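Local atomic coordinates of zinc chaperone AztD (Citrobacter koseri, PDB entry 6CMK), a protein that acts as a periplasmic zinc chaperone, binding zinc ions and handing one directly to AztC, the solute-binding protein of the AztABCD zinc transport system. Residues K113-E118 with A151-Q156; G132-W137 with Q145-S150. All coordinates share one frame; numbering follows the deposited sequence.

Contact 1 (K113-E118 with A151-Q156); sequences KLLPLE and AVLKGQ
Leu117 and Val152 meet with CG of the leucine anti to its backbone N (chi1 175°) and CG1 of the valine anti to its own (chi1 176°). The two side chains cross at about a right angle, and Leu117 CD2 sits in the fork of the valine, 3.3 Å from both Val152 CG1 and Val152 CG2, tighter than usual van der Waals contact. Leu115 comes to the same valine from the other side of the corner at Pro116: its CD1 lies 4.1 Å from Val152 CG1 and also brushes the end of Leu153. At the exposed edge the ring of Pro116 rests by CG on Gly155 CA (4.2 Å). No direct hydrogen bond links the segments. A water instead donates to Val152 O at 2.8 Å and accepts a weak bond from Leu117 N at 3.1 Å. Val152 O thereby has two donors, because Gly155 N also reaches it (2.9 Å) in the Schellman motif that ends the helix. With Gln156 N bonded to Ala151 O, Gly155 takes the positive phi of 83° for which glycine is suited. In this beta propeller the contact sets the short helix 149-153 against a strand of the preceding sheet, where Leu115 pairs with Thr91 of strand 88-100, while Leu117 and Val152 both pack on Leu147 of strand 143-148.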
ATOM      1  N   LYS B 113      -1.684 -23.279   3.060  1.00 22.75           N
ATOM      2  CA  LYS B 113      -1.847 -24.504   2.292  1.00 23.86           C
ATOM      3  C   LYS B 113      -0.909 -24.535   1.094  1.00 20.08           C
ATOM      4  O   LYS B 113      -0.515 -23.498   0.547  1.00 20.55           O
ATOM      5  CB  LYS B 113      -3.302 -24.681   1.835  1.00 39.20           C
ATOM      6  CG  LYS B 113      -3.799 -23.645   0.844  1.00 42.58           C
ATOM      7  CD  LYS B 113      -5.275 -23.854   0.539  1.00 62.20           C
ATOM      8  CE  LYS B 113      -5.896 -22.634  -0.129  1.00 89.59           C
ATOM      9  NZ  LYS B 113      -6.029 -21.475   0.798  1.00103.40           N
ATOM     10  N   LEU B 114      -0.549 -25.750   0.703  1.00 18.26           N
ATOM     11  CA  LEU B 114       0.210 -25.956  -0.518  1.00 18.07           C
ATOM     12  C   LEU B 114      -0.729 -25.806  -1.703  1.00 28.15           C
ATOM     13  O   LEU B 114      -1.773 -26.464  -1.761  1.00 34.29           O
ATOM     14  CB  LEU B 114       0.844 -27.345  -0.525  1.00 23.40           C
ATOM     15  CG  LEU B 114       2.354 -27.486  -0.356  1.00 35.76           C
ATOM     16  CD1 LEU B 114       2.699 -28.966  -0.367  1.00 38.52           C
ATOM     17  CD2 LEU B 114       3.120 -26.762  -1.445  1.00 27.63           C
ATOM     18  N   LEU B 115      -0.374 -24.938  -2.625  1.00 22.88           N
ATOM     19  CA  LEU B 115      -1.190 -24.759  -3.809  1.00 20.03           C
ATOM     20  C   LEU B 115      -0.797 -25.766  -4.874  1.00 17.63           C
ATOM     21  O   LEU B 115       0.292 -26.355  -4.826  1.00 23.54           O
ATOM     22  CB  LEU B 115      -1.036 -23.342  -4.340  1.00 16.65           C
ATOM     23  CG  LEU B 115      -1.715 -22.267  -3.490  1.00 20.81           C
ATOM     24  CD1 LEU B 115      -1.231 -20.892  -3.904  1.00 28.01           C
ATOM     25  CD2 LEU B 115      -3.239 -22.357  -3.573  1.00 29.68           C
ATOM     26  N   PRO B 116      -1.684 -26.016  -5.844  1.00 23.14           N
ATOM     27  CA  PRO B 116      -1.341 -26.964  -6.915  1.00 24.16           C
ATOM     28  C   PRO B 116      -0.303 -26.432  -7.887  1.00 21.08           C
ATOM     29  O   PRO B 116       0.318 -27.237  -8.595  1.00 22.53           O
ATOM     30  CB  PRO B 116      -2.686 -27.213  -7.613  1.00 25.52           C
ATOM     31  CG  PRO B 116      -3.500 -25.998  -7.314  1.00 22.14           C
ATOM     32  CD  PRO B 116      -3.083 -25.556  -5.936  1.00 21.42           C
ATOM     33  N   LEU B 117      -0.101 -25.117  -7.952  1.00 22.50           N
ATOM     34  CA  LEU B 117       0.862 -24.561  -8.892  1.00 24.52           C
ATOM     35  C   LEU B 117       2.267 -25.037  -8.564  1.00 23.25           C
ATOM     36  O   LEU B 117       2.781 -24.787  -7.466  1.00 24.33           O
ATOM     37  CB  LEU B 117       0.828 -23.034  -8.882  1.00 27.03           C
ATOM     38  CG  LEU B 117       1.912 -22.408  -9.775  1.00 25.96           C
ATOM     39  CD1 LEU B 117       1.562 -22.608 -11.230  1.00 30.02           C
ATOM     40  CD2 LEU B 117       2.068 -20.939  -9.513  1.00 31.55           C
ATOM     41  N   GLU B 118       2.890 -25.689  -9.540  1.00 23.37           N
ATOM     42  CA  GLU B 118       4.315 -25.977  -9.529  1.00 20.65           C
ATOM     43  C   GLU B 118       4.915 -25.456 -10.824  1.00 25.37           C
ATOM     44  O   GLU B 118       4.300 -25.565 -11.888  1.00 27.88           O
ATOM     45  CB  GLU B 118       4.607 -27.470  -9.422  1.00 25.44           C
ATOM     46  CG  GLU B 118       4.224 -28.123  -8.117  1.00 30.47           C
ATOM     47  CD  GLU B 118       4.686 -29.569  -8.066  1.00 40.31           C
ATOM     48  OE1 GLU B 118       5.085 -30.099  -9.123  1.00 42.58           O
ATOM     49  OE2 GLU B 118       4.659 -30.168  -6.974  1.00 32.49           O
ATOM     50  N   ALA B 151      -3.956 -15.449 -10.678  1.00 14.41           N
ATOM     51  CA  ALA B 151      -4.231 -16.759 -11.262  1.00 16.45           C
ATOM     52  C   ALA B 151      -3.752 -17.883 -10.351  1.00 15.39           C
ATOM     53  O   ALA B 151      -4.475 -18.859 -10.115  1.00 18.48           O
ATOM     54  CB  ALA B 151      -3.567 -16.856 -12.633  1.00 21.52           C
ATOM     55  N   VAL B 152      -2.538 -17.756  -9.814  1.00 16.49           N
ATOM     56  CA  VAL B 152      -1.986 -18.796  -8.951  1.00 19.33           C
ATOM     57  C   VAL B 152      -2.914 -19.063  -7.771  1.00 20.38           C
ATOM     58  O   VAL B 152      -3.199 -20.216  -7.427  1.00 20.68           O
ATOM     59  CB  VAL B 152      -0.581 -18.389  -8.477  1.00 28.96           C
ATOM     60  CG1 VAL B 152      -0.014 -19.416  -7.491  1.00 63.53           C
ATOM     61  CG2 VAL B 152       0.322 -18.192  -9.678  1.00 59.50           C
ATOM     62  N   LEU B 153      -3.386 -18.000  -7.120  1.00 20.01           N
ATOM     63  CA  LEU B 153      -4.226 -18.176  -5.939  1.00 20.03           C
ATOM     64  C   LEU B 153      -5.551 -18.841  -6.273  1.00 24.52           C
ATOM     65  O   LEU B 153      -6.129 -19.515  -5.411  1.00 30.04           O
ATOM     66  CB  LEU B 153      -4.481 -16.828  -5.264  1.00 19.48           C
ATOM     67  CG  LEU B 153      -3.314 -16.322  -4.432  1.00 25.48           C
ATOM     68  CD1 LEU B 153      -3.487 -14.835  -4.153  1.00 26.57           C
ATOM     69  CD2 LEU B 153      -3.233 -17.144  -3.154  1.00 22.94           C
ATOM     70  N   LYS B 154      -6.063 -18.650  -7.496  1.00 18.81           N
ATOM     71  CA  LYS B 154      -7.265 -19.344  -7.930  1.00 21.97           C
ATOM     72  C   LYS B 154      -7.004 -20.793  -8.309  1.00 25.68           C
ATOM     73  O   LYS B 154      -7.960 -21.512  -8.618  1.00 26.68           O
ATOM     74  CB  LYS B 154      -7.893 -18.657  -9.145  1.00 30.50           C
ATOM     75  CG  LYS B 154      -8.281 -17.197  -9.015  1.00 47.97           C
ATOM     76  CD  LYS B 154      -8.938 -16.788 -10.327  1.00 49.75           C
ATOM     77  CE  LYS B 154      -8.835 -15.310 -10.639  1.00 61.31           C
ATOM     78  NZ  LYS B 154      -9.218 -15.075 -12.063  1.00 69.72           N
ATOM     79  N   GLY B 155      -5.748 -21.228  -8.314  1.00 24.41           N
ATOM     80  CA  GLY B 155      -5.421 -22.558  -8.782  1.00 22.76           C
ATOM     81  C   GLY B 155      -5.287 -22.679 -10.280  1.00 22.00           C
ATOM     82  O   GLY B 155      -5.438 -23.786 -10.818  1.00 21.94           O
ATOM     83  N   GLN B 156      -5.018 -21.580 -10.980  1.00 17.67           N
ATOM     84  CA  GLN B 156      -4.740 -21.629 -12.410  1.00 21.73           C
ATOM     85  C   GLN B 156      -3.240 -21.530 -12.656  1.00 23.26           C
ATOM     86  O   GLN B 156      -2.528 -20.795 -11.967  1.00 21.41           O
ATOM     87  CB  GLN B 156      -5.467 -20.508 -13.149  1.00 20.38           C
ATOM     88  CG  GLN B 156      -6.971 -20.657 -13.092  1.00 24.50           C
ATOM     89  CD  GLN B 156      -7.699 -19.635 -13.933  1.00 25.56           C
ATOM     90  OE1 GLN B 156      -7.153 -19.098 -14.901  1.00 28.21           O
ATOM     91  NE2 GLN B 156      -8.949 -19.361 -13.568  1.00 30.17           N
TER
HETATM   92  O   HOH W   1      -2.288 -22.895  -7.716  1.00 27.06           O

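Contact 2 (G132-W137 with Q145-S150); sequences GKIAQW and QILGES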
ATOM      1  N   GLY B 132       2.093  -8.436  -8.303  1.00 12.69           N
ATOM      2  CA  GLY B 132       1.415  -9.643  -8.705  1.00 15.25           C
ATOM      3  C   GLY B 132       2.028 -10.323  -9.905  1.00 13.67           C
ATOM      4  O   GLY B 132       1.660 -11.466 -10.205  1.00 17.43           O
ATOM      5  N   LYS B 133       2.928  -9.649 -10.614  1.00 12.20           N
ATOM      6  CA  LYS B 133       3.617 -10.260 -11.747  1.00 11.60           C
ATOM      7  C   LYS B 133       4.796 -11.065 -11.230  1.00 12.51           C
ATOM      8  O   LYS B 133       5.545 -10.593 -10.372  1.00 14.31           O
ATOM      9  CB  LYS B 133       4.114  -9.191 -12.717  1.00 13.44           C
ATOM     10  CG  LYS B 133       3.027  -8.269 -13.274  1.00 15.28           C
ATOM     11  CD  LYS B 133       3.633  -7.230 -14.201  1.00 16.71           C
ATOM     12  CE  LYS B 133       4.149  -6.012 -13.425  1.00 15.29           C
ATOM     13  NZ  LYS B 133       3.023  -5.101 -13.052  1.00 16.31           N
ATOM     14  N   ILE B 134       4.980 -12.274 -11.774  1.00 12.30           N
ATOM     15  CA  ILE B 134       5.993 -13.214 -11.285  1.00 12.90           C
ATOM     16  C   ILE B 134       6.906 -13.591 -12.440  1.00 14.03           C
ATOM     17  O   ILE B 134       6.429 -13.911 -13.529  1.00 15.24           O
ATOM     18  CB  ILE B 134       5.353 -14.493 -10.693  1.00 12.77           C
ATOM     19  CG1 ILE B 134       4.525 -14.184  -9.444  1.00 14.89           C
ATOM     20  CG2 ILE B 134       6.410 -15.567 -10.391  1.00 16.39           C
ATOM     21  CD1 ILE B 134       3.433 -15.203  -9.207  1.00 20.06           C
ATOM     22  N   ALA B 135       8.215 -13.596 -12.196  1.00 13.56           N
ATOM     23  CA  ALA B 135       9.175 -14.133 -13.154  1.00 16.19           C
ATOM     24  C   ALA B 135      10.069 -15.113 -12.421  1.00 16.63           C
ATOM     25  O   ALA B 135      10.766 -14.725 -11.484  1.00 17.40           O
ATOM     26  CB  ALA B 135      10.021 -13.028 -13.796  1.00 19.08           C
ATOM     27  N   GLN B 136      10.050 -16.376 -12.850  1.00 16.48           N
ATOM     28  CA  GLN B 136      10.902 -17.414 -12.286  1.00 14.80           C
ATOM     29  C   GLN B 136      11.977 -17.771 -13.307  1.00 16.12           C
ATOM     30  O   GLN B 136      11.658 -18.154 -14.440  1.00 19.48           O
ATOM     31  CB  GLN B 136      10.081 -18.646 -11.896  1.00 16.20           C
ATOM     32  CG  GLN B 136      10.915 -19.821 -11.393  1.00 16.87           C
ATOM     33  CD  GLN B 136      11.596 -19.488 -10.083  1.00 15.67           C
ATOM     34  OE1 GLN B 136      10.933 -19.147  -9.103  1.00 17.85           O
ATOM     35  NE2 GLN B 136      12.915 -19.573 -10.060  1.00 17.78           N
ATOM     36  N   TRP B 137      13.238 -17.631 -12.908  1.00 15.49           N
ATOM     37  CA  TRP B 137      14.374 -18.007 -13.740  1.00 19.72           C
ATOM     38  C   TRP B 137      14.716 -19.479 -13.557  1.00 16.98           C
ATOM     39  O   TRP B 137      14.586 -20.039 -12.464  1.00 17.57           O
ATOM     40  CB  TRP B 137      15.593 -17.157 -13.391  1.00 21.96           C
ATOM     41  CG  TRP B 137      16.685 -17.234 -14.406  1.00 20.31           C
ATOM     42  CD1 TRP B 137      17.724 -18.121 -14.445  1.00 20.30           C
ATOM     43  CD2 TRP B 137      16.846 -16.374 -15.533  1.00 17.21           C
ATOM     44  NE1 TRP B 137      18.522 -17.866 -15.543  1.00 21.75           N
ATOM     45  CE2 TRP B 137      17.999 -16.796 -16.224  1.00 18.15           C
ATOM     46  CE3 TRP B 137      16.118 -15.285 -16.030  1.00 19.69           C
ATOM     47  CZ2 TRP B 137      18.445 -16.164 -17.378  1.00 21.84           C
ATOM     48  CZ3 TRP B 137      16.564 -14.662 -17.188  1.00 22.38           C
ATOM     49  CH2 TRP B 137      17.722 -15.101 -17.840  1.00 20.54           C
ATOM     50  N   GLN B 145       9.980 -18.236 -16.886  1.00 16.43           N
ATOM     51  CA  GLN B 145       8.542 -18.460 -16.800  1.00 16.30           C
ATOM     52  C   GLN B 145       7.886 -17.265 -16.128  1.00 15.50           C
ATOM     53  O   GLN B 145       8.260 -16.895 -15.014  1.00 17.90           O
ATOM     54  CB  GLN B 145       8.237 -19.750 -16.050  1.00 19.75           C
ATOM     55  CG  GLN B 145       8.763 -20.967 -16.791  1.00 20.08           C
ATOM     56  CD  GLN B 145       8.442 -22.276 -16.104  1.00 18.94           C
ATOM     57  OE1 GLN B 145       7.492 -22.380 -15.331  1.00 21.54           O
ATOM     58  NE2 GLN B 145       9.237 -23.288 -16.393  1.00 20.84           N
ATOM     59  N   ILE B 146       6.932 -16.651 -16.817  1.00 16.46           N
ATOM     60  CA  ILE B 146       6.223 -15.479 -16.314  1.00 15.01           C
ATOM     61  C   ILE B 146       4.773 -15.866 -16.059  1.00 14.68           C
ATOM     62  O   ILE B 146       4.143 -16.549 -16.873  1.00 17.13           O
ATOM     63  CB  ILE B 146       6.333 -14.290 -17.294  1.00 19.42           C
ATOM     64  CG1 ILE B 146       7.724 -13.649 -17.211  1.00 30.03           C
ATOM     65  CG2 ILE B 146       5.321 -13.200 -16.966  1.00 21.67           C
ATOM     66  CD1 ILE B 146       8.821 -14.431 -17.888  1.00 42.50           C
ATOM     67  N   LEU B 147       4.240 -15.420 -14.926  1.00 14.12           N
ATOM     68  CA  LEU B 147       2.881 -15.755 -14.536  1.00 14.08           C
ATOM     69  C   LEU B 147       2.382 -14.670 -13.593  1.00 13.92           C
ATOM     70  O   LEU B 147       3.035 -13.641 -13.405  1.00 15.22           O
ATOM     71  CB  LEU B 147       2.815 -17.141 -13.902  1.00 14.92           C
ATOM     72  CG  LEU B 147       3.735 -17.401 -12.714  1.00 21.25           C
ATOM     73  CD1 LEU B 147       3.073 -18.429 -11.841  1.00 23.05           C
ATOM     74  CD2 LEU B 147       5.115 -17.888 -13.160  1.00 21.77           C
ATOM     75  N   GLY B 148       1.197 -14.891 -13.031  1.00 16.08           N
ATOM     76  CA  GLY B 148       0.568 -13.903 -12.179  1.00 13.30           C
ATOM     77  C   GLY B 148       0.005 -14.521 -10.916  1.00 15.39           C
ATOM     78  O   GLY B 148      -0.499 -15.638 -10.924  1.00 17.40           O
ATOM     79  N   GLU B 149       0.078 -13.747  -9.828  1.00 13.88           N
ATOM     80  CA  GLU B 149      -0.332 -14.216  -8.506  1.00 13.32           C
ATOM     81  C   GLU B 149      -1.836 -14.443  -8.405  1.00 12.56           C
ATOM     82  O   GLU B 149      -2.279 -15.371  -7.718  1.00 15.50           O
ATOM     83  CB  GLU B 149       0.092 -13.210  -7.428  1.00 15.89           C
ATOM     84  CG  GLU B 149      -0.274 -13.674  -6.013  1.00 18.73           C
ATOM     85  CD  GLU B 149       0.155 -12.711  -4.913  1.00 21.75           C
ATOM     86  OE1 GLU B 149      -0.040 -11.491  -5.082  1.00 24.70           O
ATOM     87  OE2 GLU B 149       0.668 -13.182  -3.866  1.00 16.29           O
ATOM     88  N   SER B 150      -2.640 -13.586  -9.035  1.00 15.50           N
ATOM     89  CA  SER B 150      -4.085 -13.750  -8.940  1.00 18.09           C
ATOM     90  C   SER B 150      -4.511 -15.091  -9.519  1.00 17.95           C
ATOM     91  O   SER B 150      -5.304 -15.822  -8.912  1.00 16.82           O
ATOM     92  CB  SER B 150      -4.791 -12.592  -9.644  1.00 24.56           C
ATOM     93  OG  SER B 150      -6.193 -12.806  -9.691  1.00 29.99           O
TER
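Gly132 O receives Glu149 N at 2.8 Å, in the carbonyl plane, and this bond ties the turn before strand 133-138 to the first residue of helix 149-153, just after its N-cap Gly148. Gly148 CA adds a CA-H...O contact to the same oxygen, and the buried Glu149 carboxylate is bonded through OE2 to the hydroxyls of Ser73 and Thr78. Lys133 faces Gly148 in a non-hydrogen-bonded pair; its amine forms a salt bridge with Asp176. Ile134 and Leu147 form a hydrogen-bonded pair, Ile134 N to Leu147 O at 2.9 Å and Leu147 N to Ile134 O at 3.0 Å, each donor tilted out of the carbonyl plane. Their side chains cross obliquely, Ile134 CG2 against Leu147 CD2 at 3.8 Å, while Ile134 CD1 comes within 3.7 Å of Glu149 N. With CG of Leu147 between its backbone N and carbonyl carbon (chi1 55°), that atom comes up against Ile134 CB. On the opposite face Ala135 CB touches Ile146 CG1 at 4.2 Å. Gln136 and Gln145 exchange nearly straight backbone bonds, 174° and 177° at the hydrogens. The Gln136 chain bends at chi2, and its NE2 donates to Trp137 O (3.0 Å) and to Gly125 O, beside the zinc ligand His126. This hairpin forms the two middle strands of a four-stranded propeller blade: Ile134 and Ala135 also lean on strand 124-130 and strand 172-174 respectively, Ile146 pairs with Thr160, and Leu147 and Gln145 pack on Leu119 of strand 113-120 in the preceding blade.

Of the four segments the chain reaches 113-118 first, in the last strand of one blade, then enters the next through strand 124-130. Contact 2 closes a short hairpin loop, with seven residues between 132-137 and 145-150. Helix 149-153 starts within the second of these segments, and its end returns to 113-118 to close the wider loop of contact 1, which therefore encloses contact 2 without crossing it. The helix serves both contacts: its start is tied to the turn between strands 124-130 and 133-138, its end to the preceding blade. Leu147 CD1 joins them directly, 3.5 Å from Val152 CG2 and 3.6 Å from Leu117 CD2. Contact 2 thus builds one blade internally, and contact 1 fastens it to its neighbour.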